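Local atomic coordinates of halorhodopsin (Halobacterium salinarum, PDB entry 2JAF), a protein that probably works as a light-driven chloride pump of the membrane, using bound retinal as its chromophore. Residues A22-N26 and A27-S31; S32-V35 and N36-L39; S75-L78 and G79-S82; S104-G107 and R108-W112. The protein carries 2 engineered substitutions. All blocks are in the same frame, centred on the assembly; numbering follows the deposited sequence.

Contact 1 of 4, residues A22-N26 and A27-S31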
loop_
_atom_site.group_PDB
_atom_site.type_symbol
_atom_site.label_atom_id
_atom_site.label_comp_id
_atom_site.label_asym_id
_atom_site.label_seq_id
_atom_site.Cartn_x
_atom_site.Cartn_y
_atom_site.Cartn_z
ATOM N N ALA A 22 17.760 -19.692 -8.668
ATOM C CA ALA A 22 18.132 -20.138 -7.294
ATOM C C ALA A 22 19.647 -20.113 -7.115
ATOM O O ALA A 22 20.193 -19.231 -6.445
ATOM C CB ALA A 22 17.598 -21.546 -7.043
ATOM N N VAL A 23 20.321 -21.088 -7.716
ATOM C CA VAL A 23 21.772 -21.177 -7.629
ATOM C C VAL A 23 22.418 -19.894 -8.143
ATOM O O VAL A 23 21.873 -19.212 -9.012
ATOM C CB VAL A 23 22.305 -22.382 -8.449
ATOM C CG1 VAL A 23 21.778 -22.320 -9.870
ATOM C CG2 VAL A 23 23.827 -22.385 -8.454
ATOM N N ARG A 24 23.578 -19.564 -7.590
ATOM C CA ARG A 24 24.299 -18.373 -7.995
ATOM C C ARG A 24 25.798 -18.601 -7.835
ATOM O O ARG A 24 26.310 -18.653 -6.716
ATOM C CB ARG A 24 23.857 -17.163 -7.154
ATOM C CG ARG A 24 24.497 -15.843 -7.582
ATOM C CD ARG A 24 24.170 -14.677 -6.637
ATOM N NE ARG A 24 22.783 -14.215 -6.713
ATOM C CZ ARG A 24 21.886 -14.379 -5.744
ATOM N NH1 ARG A 24 22.230 -14.998 -4.620
ATOM N NH2 ARG A 24 20.648 -13.916 -5.889
ATOM N N GLU A 25 26.484 -18.777 -8.962
ATOM C CA GLU A 25 27.931 -18.971 -8.979
ATOM C C GLU A 25 28.480 -17.837 -9.832
ATOM O O GLU A 25 28.923 -18.039 -10.963
ATOM C CB GLU A 25 28.312 -20.324 -9.595
ATOM C CG GLU A 25 28.211 -21.501 -8.633
ATOM C CD GLU A 25 28.995 -22.718 -9.103
ATOM O OE1 GLU A 25 29.089 -23.692 -8.330
ATOM O OE2 GLU A 25 29.516 -22.705 -10.239
ATOM N N ASN A 26 28.437 -16.637 -9.265
ATOM C CA ASN A 26 28.881 -15.432 -9.944
ATOM C C ASN A 26 29.316 -14.463 -8.852
ATOM O O ASN A 26 28.475 -13.789 -8.254
ATOM C CB ASN A 26 27.703 -14.848 -10.726
ATOM C CG ASN A 26 28.078 -13.632 -11.536
ATOM O OD1 ASN A 26 29.023 -12.918 -11.210
ATOM N ND2 ASN A 26 27.318 -13.376 -12.594
ATOM N N ALA A 27 30.620 -14.399 -8.594
ATOM C CA ALA A 27 31.155 -13.531 -7.547
ATOM C C ALA A 27 30.826 -12.061 -7.768
ATOM O O ALA A 27 30.547 -11.332 -6.816
ATOM C CB ALA A 27 32.664 -13.714 -7.434
ATOM N N LEU A 28 30.868 -11.624 -9.022
ATOM C CA LEU A 28 30.564 -10.237 -9.344
ATOM C C LEU A 28 29.147 -9.927 -8.870
ATOM O O LEU A 28 28.909 -8.936 -8.182
ATOM C CB LEU A 28 30.681 -10.006 -10.858
ATOM C CG LEU A 28 30.407 -8.592 -11.384
ATOM C CD1 LEU A 28 31.354 -7.597 -10.724
ATOM C CD2 LEU A 28 30.581 -8.566 -12.899
ATOM N N LEU A 29 28.209 -10.790 -9.235
ATOM C CA LEU A 29 26.815 -10.622 -8.844
ATOM C C LEU A 29 26.621 -10.731 -7.325
ATOM O O LEU A 29 26.006 -9.862 -6.699
ATOM C CB LEU A 29 25.960 -11.676 -9.552
ATOM C CG LEU A 29 24.441 -11.649 -9.363
ATOM C CD1 LEU A 29 23.854 -10.330 -9.892
ATOM C CD2 LEU A 29 23.844 -12.830 -10.113
ATOM N N SER A 30 27.145 -11.800 -6.734
ATOM C CA SER A 30 27.012 -12.021 -5.298
ATOM C C SER A 30 27.547 -10.868 -4.453
ATOM O O SER A 30 26.888 -10.428 -3.511
ATOM C CB SER A 30 27.727 -13.312 -4.893
ATOM O OG SER A 30 27.127 -14.426 -5.524
ATOM N N SER A 31 28.738 -10.383 -4.790
ATOM C CA SER A 31 29.342 -9.294 -4.027
ATOM C C SER A 31 28.509 -8.011 -4.032
ATOM O O SER A 31 28.458 -7.303 -3.027
ATOM C CB SER A 31 30.763 -9.007 -4.538
ATOM O OG SER A 31 30.784 -8.757 -5.936
HETATM O O HOH W 1 28.840 -16.535 -6.010
HETATM O O HOH W 2 24.947 -15.610 -3.375
HETATM O O HOH W 3 31.695 -13.253 -11.474
#
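N26 grips the first turn of the helix with two acceptors. Its backbone O takes the N-H of S30 at 2.8 Å, and the bond is nearly straight at 176°. Its side-chain OD1 takes the N-H of L29 at 3.0 Å. That donor stands well above the plane of the carboxamide, not on a lone pair. With CG anti to the backbone N (chi1 -177°), the amide folds back over the helix start. A water also donates to N26 OD1, at 2.7 Å, and accepts from L28 N.

A second water joins N26 N to S30 OG, with a weak bond to R24 O. A third accepts from R24 NH1 and reaches S30 OG. This is an N-cap: N26 stands just before helix 27-50, the first of the seven transmembrane helices of the bacteriorhodopsin-like fold. With an alanine here, L29 N would probably lose its capping acceptor and the water at L28 N would be less firmly held.

The R24 guanidinium has its main partners elsewhere, on L80 O and L81 O of helix 58-82. This ties the N-terminal segment to the neighbouring helix. The R24 chain bends at chi3 (-71°) and crosses L29 at about a right angle. L29 CD2 meets the edge of the guanidinium, in its plane, 3.8 Å from R24 NE. This nitrogen is buried and has no polar partner in the model. R24 CD lies 3.2 Å from S30 OG. The amide end of N26 also lies across L29, with N26 CG 3.5 Å from L29 CB.

Contact 2 of 4, residues S32-V35 and N36-L39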
loop_
_atom_site.group_PDB
_atom_site.type_symbol
_atom_site.label_atom_id
_atom_site.label_comp_id
_atom_site.label_asym_id
_atom_site.label_seq_id
_atom_site.Cartn_x
_atom_site.Cartn_y
_atom_site.Cartn_z
ATOM N N SER A 32 27.851 -7.719 -5.150
ATOM C CA SER A 32 27.031 -6.514 -5.257
ATOM C C SER A 32 25.874 -6.532 -4.259
ATOM O O SER A 32 25.314 -5.486 -3.924
ATOM C CB SER A 32 26.475 -6.369 -6.678
ATOM O OG SER A 32 25.465 -7.330 -6.936
ATOM N N LEU A 33 25.514 -7.720 -3.783
ATOM C CA LEU A 33 24.423 -7.849 -2.827
ATOM C C LEU A 33 24.930 -7.879 -1.383
ATOM O O LEU A 33 24.426 -7.153 -0.526
ATOM C CB LEU A 33 23.616 -9.117 -3.124
ATOM C CG LEU A 33 23.137 -9.257 -4.572
ATOM C CD1 LEU A 33 22.408 -10.587 -4.741
ATOM C CD2 LEU A 33 22.225 -8.087 -4.933
ATOM N N TRP A 34 25.927 -8.714 -1.110
ATOM C CA TRP A 34 26.470 -8.803 0.245
ATOM C C TRP A 34 27.066 -7.486 0.710
ATOM O O TRP A 34 26.973 -7.139 1.886
ATOM C CB TRP A 34 27.539 -9.894 0.338
ATOM C CG TRP A 34 26.971 -11.273 0.432
ATOM C CD1 TRP A 34 27.103 -12.281 -0.482
ATOM C CD2 TRP A 34 26.164 -11.798 1.495
ATOM N NE1 TRP A 34 26.424 -13.401 -0.054
ATOM C CE2 TRP A 34 25.840 -13.132 1.155
ATOM C CE3 TRP A 34 25.682 -11.271 2.701
ATOM C CZ2 TRP A 34 25.054 -13.948 1.979
ATOM C CZ3 TRP A 34 24.900 -12.084 3.521
ATOM C CH2 TRP A 34 24.594 -13.409 3.154
ATOM N N VAL A 35 27.673 -6.752 -0.215
ATOM C CA VAL A 35 28.286 -5.478 0.130
ATOM C C VAL A 35 27.263 -4.540 0.765
ATOM O O VAL A 35 27.570 -3.855 1.739
ATOM C CB VAL A 35 28.919 -4.793 -1.111
ATOM C CG1 VAL A 35 27.853 -4.491 -2.152
ATOM C CG2 VAL A 35 29.618 -3.508 -0.694
ATOM N N ASN A 36 26.039 -4.508 0.239
ATOM C CA ASN A 36 25.053 -3.609 0.819
ATOM C C ASN A 36 24.338 -4.134 2.050
ATOM O O ASN A 36 23.742 -3.364 2.796
ATOM C CB ASN A 36 24.058 -3.121 -0.239
ATOM C CG ASN A 36 24.615 -1.951 -1.033
ATOM O OD1 ASN A 36 25.632 -1.363 -0.647
ATOM N ND2 ASN A 36 23.961 -1.599 -2.130
ATOM N N VAL A 37 24.387 -5.442 2.277
ATOM C CA VAL A 37 23.783 -5.965 3.493
ATOM C C VAL A 37 24.673 -5.409 4.606
ATOM O O VAL A 37 24.193 -4.957 5.646
ATOM C CB VAL A 37 23.809 -7.509 3.530
ATOM C CG1 VAL A 37 23.498 -8.001 4.940
ATOM C CG2 VAL A 37 22.778 -8.066 2.556
ATOM N N ALA A 38 25.980 -5.418 4.364
ATOM C CA ALA A 38 26.933 -4.911 5.345
ATOM C C ALA A 38 26.836 -3.395 5.500
ATOM O O ALA A 38 26.772 -2.881 6.618
ATOM C CB ALA A 38 28.347 -5.300 4.950
ATOM N N LEU A 39 26.826 -2.676 4.383
ATOM C CA LEU A 39 26.755 -1.220 4.453
ATOM C C LEU A 39 25.445 -0.738 5.066
ATOM O O LEU A 39 25.437 0.213 5.847
ATOM C CB LEU A 39 26.967 -0.606 3.060
ATOM C CG LEU A 39 28.376 -0.799 2.485
ATOM C CD1 LEU A 39 28.501 -0.089 1.135
ATOM C CD2 LEU A 39 29.404 -0.244 3.472
#
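V35 and L39, and W34 and V37, meet on successive turns of helix 27-50. This is the first transmembrane helix of the bacteriorhodopsin-like seven-helix fold.

L39 N donates its backbone hydrogen to V35 O at 3.0 Å, and A38 N donates to W34 O at 3.2 Å. V37 N is shared. It gives its main bond to L33 O at 3.3 Å and a weak one to W34 O. L33 O also receives a weak bond from N36 N. The turn therefore carries some i to i+3 contacts beside the i to i+4 pattern.

The polar side chains find their partners outside the two segments. N36 ND2 bonds Y77 OH and S235 O, joining this helix to helices 58-82 and 227-255. N36 OD1 is buried with no partner in the model. S32 OG bonds L29 O of its own helix and S231 OG of helix 227-255.

Apolar contact between the segments is limited to two pairs. W34 CE3 lies 4.3 Å from V37 CB, which approaches the indole obliquely. The indole also packs on F160 of the second subunit, while L33, W34 and V37 all lean on L81. V35 and N36 run side by side and point the same way.

V35 CG1 sits between the backbone N and the carbonyl carbon (chi1 62°) and comes within 3.0 Å of N36 N. That leaves CG2 anti to the backbone N. From there V35 CG2 reaches L39 CD1 at 4.0 Å, while L39 CG lies 3.2 Å from V35 O.

Contact 3 of 4, residues S75-L78 and G79-S82. With PLM (palmitic acid), chain D.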
loop_
_atom_site.group_PDB
_atom_site.type_symbol
_atom_site.label_atom_id
_atom_site.label_comp_id
_atom_site.label_asym_id
_atom_site.label_seq_id
_atom_site.Cartn_x
_atom_site.Cartn_y
_atom_site.Cartn_z
ATOM N N SER A 75 16.279 -5.448 3.946
ATOM C CA SER A 75 15.210 -6.384 3.617
ATOM C C SER A 75 15.248 -6.707 2.129
ATOM O O SER A 75 15.098 -7.859 1.728
ATOM C CB SER A 75 13.849 -5.778 3.961
ATOM O OG SER A 75 12.794 -6.582 3.459
ATOM N N SER A 76 15.457 -5.679 1.313
ATOM C CA SER A 76 15.502 -5.860 -0.132
ATOM C C SER A 76 16.638 -6.793 -0.540
ATOM O O SER A 76 16.434 -7.744 -1.296
ATOM C CB SER A 76 15.677 -4.515 -0.837
ATOM O OG SER A 76 15.707 -4.692 -2.245
ATOM N N TYR A 77 17.834 -6.529 -0.032
ATOM C CA TYR A 77 18.975 -7.349 -0.376
ATOM C C TYR A 77 18.856 -8.798 0.108
ATOM O O TYR A 77 19.357 -9.709 -0.551
ATOM C CB TYR A 77 20.259 -6.676 0.116
ATOM C CG TYR A 77 20.659 -5.528 -0.794
ATOM C CD1 TYR A 77 21.264 -5.773 -2.031
ATOM C CD2 TYR A 77 20.355 -4.209 -0.460
ATOM C CE1 TYR A 77 21.552 -4.730 -2.918
ATOM C CE2 TYR A 77 20.637 -3.158 -1.341
ATOM C CZ TYR A 77 21.231 -3.427 -2.563
ATOM O OH TYR A 77 21.482 -2.393 -3.442
ATOM N N LEU A 78 18.187 -9.013 1.234
ATOM C CA LEU A 78 17.985 -10.374 1.733
ATOM C C LEU A 78 17.047 -11.102 0.767
ATOM O O LEU A 78 17.216 -12.289 0.492
ATOM C CB LEU A 78 17.351 -10.353 3.128
ATOM C CG LEU A 78 18.163 -9.712 4.251
ATOM C CD1 LEU A 78 17.332 -9.704 5.534
ATOM C CD2 LEU A 78 19.467 -10.483 4.449
ATOM N N GLY A 79 16.050 -10.383 0.266
ATOM C CA GLY A 79 15.115 -10.981 -0.673
ATOM C C GLY A 79 15.871 -11.437 -1.905
ATOM O O GLY A 79 15.650 -12.538 -2.419
ATOM N N LEU A 80 16.785 -10.588 -2.374
ATOM C CA LEU A 80 17.586 -10.914 -3.549
ATOM C C LEU A 80 18.566 -12.055 -3.277
ATOM O O LEU A 80 18.623 -13.030 -4.023
ATOM C CB LEU A 80 18.362 -9.677 -4.016
ATOM C CG LEU A 80 17.516 -8.465 -4.421
ATOM C CD1 LEU A 80 18.432 -7.310 -4.833
ATOM C CD2 LEU A 80 16.584 -8.845 -5.563
ATOM N N LEU A 81 19.345 -11.924 -2.210
ATOM C CA LEU A 81 20.323 -12.946 -1.857
ATOM C C LEU A 81 19.690 -14.325 -1.719
ATOM O O LEU A 81 20.223 -15.320 -2.224
ATOM C CB LEU A 81 21.026 -12.568 -0.547
ATOM C CG LEU A 81 22.224 -11.620 -0.673
ATOM C CD1 LEU A 81 22.721 -11.213 0.707
ATOM C CD2 LEU A 81 23.329 -12.313 -1.457
ATOM N N SER A 82 18.548 -14.376 -1.042
ATOM C CA SER A 82 17.845 -15.635 -0.816
ATOM C C SER A 82 17.199 -16.205 -2.076
ATOM O O SER A 82 16.833 -17.382 -2.110
ATOM C CB SER A 82 16.759 -15.441 0.236
ATOM O OG SER A 82 15.655 -14.748 -0.316
HETATM C C1 PLM D . 11.298 -7.808 0.600
HETATM O O1 PLM D . 11.496 -9.022 0.778
HETATM O O2 PLM D . 12.144 -6.943 0.918
HETATM C C2 PLM D . 9.978 -7.403 -0.033
HETATM C C3 PLM D . 9.204 -6.300 0.680
HETATM C C4 PLM D . 7.939 -6.028 -0.119
HETATM C C5 PLM D . 7.131 -4.938 0.552
HETATM C C6 PLM D . 6.818 -3.787 -0.372
HETATM C C7 PLM D . 5.780 -2.959 0.358
HETATM C C8 PLM D . 5.349 -1.750 -0.439
HETATM C C9 PLM D . 4.337 -0.959 0.371
HETATM C CA PLM D . 3.848 0.252 -0.400
HETATM C CB PLM D . 3.150 1.375 0.355
HETATM C CC PLM D . 3.953 2.111 1.416
HETATM C CD PLM D . 3.086 3.215 1.992
HETATM C CE PLM D . 3.845 4.006 3.058
HETATM C CF PLM D . 2.862 4.939 3.752
HETATM C CG PLM D . 3.569 5.761 4.819
#
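L78 O is approached by two groups of S82. S82 N donates to it at 2.9 Å. S82 OG lies 3.0 Å from the same L78 O, but its single proton could go to G79 O instead. The torsion that sets OG between the backbone N and the carbonyl carbon (chi1 75°) brings it back over this turn.

The segments are the last turns of helix 58-82, the second transmembrane helix of the bacteriorhodopsin-like fold. L81 N reaches Y77 O in the shortest backbone bond, at 2.8 Å and 171°. G79 N and L80 N bond S75 O and S76 O in the same i to i+4 way.

S75 is modelled in two conformers. In one of them S75 OG donates to O2 of the palmitic acid of chain D at 2.6 Å. The bond is tied to that conformer and is therefore less certain. S75 also packs on T147 of the second subunit, and S82 O bonds S156 OG of that subunit, so this helix end faces the subunit contact. The Y77 hydroxyl lies among the inner helices, bonded to D238. At its ring, Y77 CD1 lies 4.3 Å from L80 CD1, which comes in obliquely.

Contact 4 of 4, residues S104-G107 and R108-W112. With PLM (palmitic acid), chain E; RET (retinal), chain G; PLM (palmitic acid), chain D.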
loop_
_atom_site.group_PDB
_atom_site.type_symbol
_atom_site.label_atom_id
_atom_site.label_comp_id
_atom_site.label_asym_id
_atom_site.label_seq_id
_atom_site.Cartn_x
_atom_site.Cartn_y
_atom_site.Cartn_z
ATOM N N SER A 104 16.140 -11.447 -13.527
ATOM C CA SER A 104 15.507 -10.188 -13.145
ATOM C C SER A 104 15.441 -10.019 -11.631
ATOM O O SER A 104 14.773 -10.785 -10.944
ATOM C CB SER A 104 14.088 -10.117 -13.720
ATOM O OG SER A 104 13.412 -8.956 -13.261
ATOM N N GLN A 105 16.144 -9.015 -11.117
ATOM C CA GLN A 105 16.144 -8.738 -9.683
ATOM C C GLN A 105 14.913 -7.884 -9.413
ATOM O O GLN A 105 15.019 -6.727 -9.002
ATOM C CB GLN A 105 17.415 -7.974 -9.285
ATOM C CG GLN A 105 18.717 -8.697 -9.618
ATOM C CD GLN A 105 19.953 -7.957 -9.121
ATOM O OE1 GLN A 105 20.085 -6.746 -9.307
ATOM N NE2 GLN A 105 20.871 -8.689 -8.499
ATOM N N TRP A 106 13.739 -8.461 -9.648
ATOM C CA TRP A 106 12.491 -7.733 -9.464
ATOM C C TRP A 106 12.204 -7.310 -8.030
ATOM O O TRP A 106 11.360 -6.444 -7.792
ATOM C CB TRP A 106 11.307 -8.527 -10.032
ATOM C CG TRP A 106 11.044 -9.859 -9.405
ATOM C CD1 TRP A 106 11.450 -11.081 -9.869
ATOM C CD2 TRP A 106 10.256 -10.115 -8.238
ATOM N NE1 TRP A 106 10.957 -12.077 -9.067
ATOM C CE2 TRP A 106 10.221 -11.515 -8.056
ATOM C CE3 TRP A 106 9.573 -9.297 -7.327
ATOM C CZ2 TRP A 106 9.530 -12.117 -7.001
ATOM C CZ3 TRP A 106 8.887 -9.896 -6.277
ATOM C CH2 TRP A 106 8.871 -11.295 -6.125
ATOM N N GLY A 107 12.904 -7.916 -7.076
ATOM C CA GLY A 107 12.710 -7.533 -5.693
ATOM C C GLY A 107 13.177 -6.101 -5.476
ATOM O O GLY A 107 12.721 -5.424 -4.556
ATOM N N ARG A 108 14.093 -5.624 -6.312
ATOM C CA ARG A 108 14.546 -4.244 -6.149
ATOM C C ARG A 108 13.371 -3.313 -6.417
ATOM O O ARG A 108 13.061 -2.429 -5.618
ATOM C CB ARG A 108 15.673 -3.907 -7.130
ATOM C CG ARG A 108 17.034 -4.500 -6.818
ATOM C CD ARG A 108 18.071 -3.966 -7.815
ATOM N NE ARG A 108 19.401 -4.541 -7.653
ATOM C CZ ARG A 108 20.315 -4.119 -6.778
ATOM N NH1 ARG A 108 20.053 -3.102 -5.958
ATOM N NH2 ARG A 108 21.500 -4.704 -6.741
ATOM N N TYR A 109 12.707 -3.533 -7.548
ATOM C CA TYR A 109 11.588 -2.701 -7.958
ATOM C C TYR A 109 10.466 -2.740 -6.932
ATOM O O TYR A 109 9.864 -1.710 -6.612
ATOM C CB TYR A 109 11.104 -3.149 -9.351
ATOM C CG TYR A 109 12.251 -3.512 -10.283
ATOM C CD1 TYR A 109 13.448 -2.786 -10.267
ATOM C CD2 TYR A 109 12.158 -4.596 -11.156
ATOM C CE1 TYR A 109 14.520 -3.135 -11.090
ATOM C CE2 TYR A 109 13.225 -4.953 -11.982
ATOM C CZ TYR A 109 14.404 -4.219 -11.944
ATOM O OH TYR A 109 15.465 -4.572 -12.749
ATOM N N LEU A 110 10.204 -3.923 -6.384
ATOM C CA LEU A 110 9.157 -4.077 -5.385
ATOM C C LEU A 110 9.440 -3.337 -4.073
ATOM O O LEU A 110 8.581 -2.626 -3.547
ATOM C CB LEU A 110 8.945 -5.561 -5.069
ATOM C CG LEU A 110 7.876 -5.821 -4.003
ATOM C CD1 LEU A 110 6.504 -5.450 -4.567
ATOM C CD2 LEU A 110 7.904 -7.284 -3.576
ATOM N N THR A 111 10.644 -3.504 -3.532
ATOM C CA THR A 111 10.966 -2.846 -2.273
ATOM C C THR A 111 11.099 -1.330 -2.410
ATOM O O THR A 111 10.900 -0.599 -1.439
ATOM C CB THR A 111 12.249 -3.424 -1.646
ATOM O OG1 THR A 111 13.381 -3.082 -2.451
ATOM C CG2 THR A 111 12.143 -4.941 -1.548
ATOM N N TRP A 112 11.424 -0.850 -3.608
ATOM C CA TRP A 112 11.540 0.597 -3.812
ATOM C C TRP A 112 10.190 1.231 -3.468
ATOM O O TRP A 112 10.122 2.394 -3.062
ATOM C CB TRP A 112 11.880 0.948 -5.270
ATOM C CG TRP A 112 13.277 0.597 -5.715
ATOM C CD1 TRP A 112 14.355 0.346 -4.918
ATOM C CD2 TRP A 112 13.744 0.487 -7.068
ATOM N NE1 TRP A 112 15.466 0.080 -5.689
ATOM C CE2 TRP A 112 15.116 0.160 -7.013
ATOM C CE3 TRP A 112 13.131 0.633 -8.323
ATOM C CZ2 TRP A 112 15.891 -0.028 -8.164
ATOM C CZ3 TRP A 112 13.903 0.445 -9.470
ATOM C CH2 TRP A 112 15.270 0.116 -9.380
HETATM C C1 PLM E . 7.970 -13.880 -11.088
HETATM O O1 PLM E . 8.702 -14.720 -10.529
HETATM O O2 PLM E . 7.425 -14.097 -12.193
HETATM C C2 PLM E . 7.754 -12.553 -10.379
HETATM C C3 PLM E . 6.377 -12.257 -9.788
HETATM C C4 PLM E . 6.455 -10.893 -9.107
HETATM C C5 PLM E . 5.178 -10.409 -8.446
HETATM C C6 PLM E . 4.992 -10.952 -7.043
HETATM C C7 PLM E . 4.975 -9.866 -5.982
HETATM C C8 PLM E . 4.776 -10.449 -4.599
HETATM C C9 PLM E . 4.740 -9.340 -3.559
HETATM C CA PLM E . 4.541 -9.874 -2.153
HETATM C CB PLM E . 4.265 -8.881 -1.032
HETATM C CC PLM E . 3.005 -8.043 -1.173
HETATM C CD PLM E . 2.834 -7.145 0.036
HETATM C CE PLM E . 1.570 -6.298 -0.098
HETATM C CF PLM E . 1.888 -4.895 0.403
HETATM C CG PLM E . 0.681 -3.978 0.289
HETATM C C1 RET G . 12.669 2.525 -13.105
HETATM C C2 RET G . 12.279 2.049 -14.584
HETATM C C3 RET G . 11.100 2.791 -15.259
HETATM C C4 RET G . 11.410 4.354 -15.375
HETATM C C5 RET G . 11.887 5.037 -14.032
HETATM C C6 RET G . 12.515 4.175 -12.904
HETATM C C7 RET G . 12.852 4.862 -11.611
HETATM C C8 RET G . 13.288 4.397 -10.408
HETATM C C9 RET G . 13.792 5.220 -9.342
HETATM C C10 RET G . 14.269 4.415 -8.306
HETATM C C11 RET G . 14.843 4.901 -7.150
HETATM C C12 RET G . 15.348 4.004 -6.197
HETATM C C13 RET G . 15.897 4.423 -4.916
HETATM C C14 RET G . 16.291 3.318 -4.105
HETATM C C15 RET G . 16.643 3.392 -2.779
HETATM C C16 RET G . 11.676 1.731 -12.180
HETATM C C17 RET G . 14.186 2.018 -12.875
HETATM C C18 RET G . 11.701 6.545 -13.962
HETATM C C19 RET G . 13.924 6.840 -9.480
HETATM C C20 RET G . 16.062 5.903 -4.523
HETATM C C1 PLM D . 11.298 -7.808 0.600
HETATM O O1 PLM D . 11.496 -9.022 0.778
HETATM O O2 PLM D . 12.144 -6.943 0.918
HETATM C C2 PLM D . 9.978 -7.403 -0.033
HETATM C C3 PLM D . 9.204 -6.300 0.680
HETATM C C4 PLM D . 7.939 -6.028 -0.119
HETATM C C5 PLM D . 7.131 -4.938 0.552
HETATM C C6 PLM D . 6.818 -3.787 -0.372
HETATM C C7 PLM D . 5.780 -2.959 0.358
HETATM C C8 PLM D . 5.349 -1.750 -0.439
HETATM C C9 PLM D . 4.337 -0.959 0.371
HETATM C CA PLM D . 3.848 0.252 -0.400
HETATM C CB PLM D . 3.150 1.375 0.355
HETATM C CC PLM D . 3.953 2.111 1.416
HETATM C CD PLM D . 3.086 3.215 1.992
HETATM C CE PLM D . 3.845 4.006 3.058
HETATM C CF PLM D . 2.862 4.939 3.752
HETATM C CG PLM D . 3.569 5.761 4.819
#
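Y109 lays one face of its ring on Q105 O, which stands 3.8 Å above the plane and over its centre. W112 CH2 meets the edge of the Y109 ring. W106 turns one face to the palmitic acid of chain E, whose C2 sits 3.4 Å above the indole plane and toward its rim. CG between the backbone N and the carbonyl carbon (chi1 62°) puts the indole there. At its edge L110 CD2 lies 3.9 Å from W106 CZ3, the two side chains running side by side. Swapping the indole for a serine is likely to leave C2 without its flat surface and L110 CD2 without its edge neighbour. L110 CD2 and T111 CG2 also touch the palmitic acid of chain D. W112 belongs to the retinal pocket. R108 O and Y109 CA lie over one face of its ring, and C12 of retinal lies over the opposite face.

R108 to W112 lie in the first turns of helix 106-127. Q105 is the centre of an inverse gamma turn between strand 101-104 and the helix. R108 N bonds Q105 O at 3.1 Å, and T111 N bonds G107 O at 3.0 Å.

R108 NE donates to Q105 OE1 at 2.8 Å, in a straight bond of 179°. OE1 lies in the guanidinium plane, while the donor stands above the amide plane. The other guanidinium nitrogens bond Y77, S231 and S235. Q105 and these hydroxyls thus fix the rotation of a buried arginine, consistent with a part for it in anion uptake by halorhodopsin.

In the fold
The four contacts follow one another along the chain. Each is local, so none encloses or crosses another, and none closes a long loop. Contact 1 caps helix 27-50 and contact 2 lies further along the same helix. Contact 3 lies at the end of helix 58-82, and contact 4 follows strand 101-104 at the start of helix 106-127. In space they meet. R24 joins contact 1 to contact 3 through L80 O and L81 O. N36 and Y77 join contacts 2 and 3, with L81 packed between the helices. S76 and T111, and Y77 and R108, join contacts 3 and 4, and both contacts touch the palmitic acid of chain D.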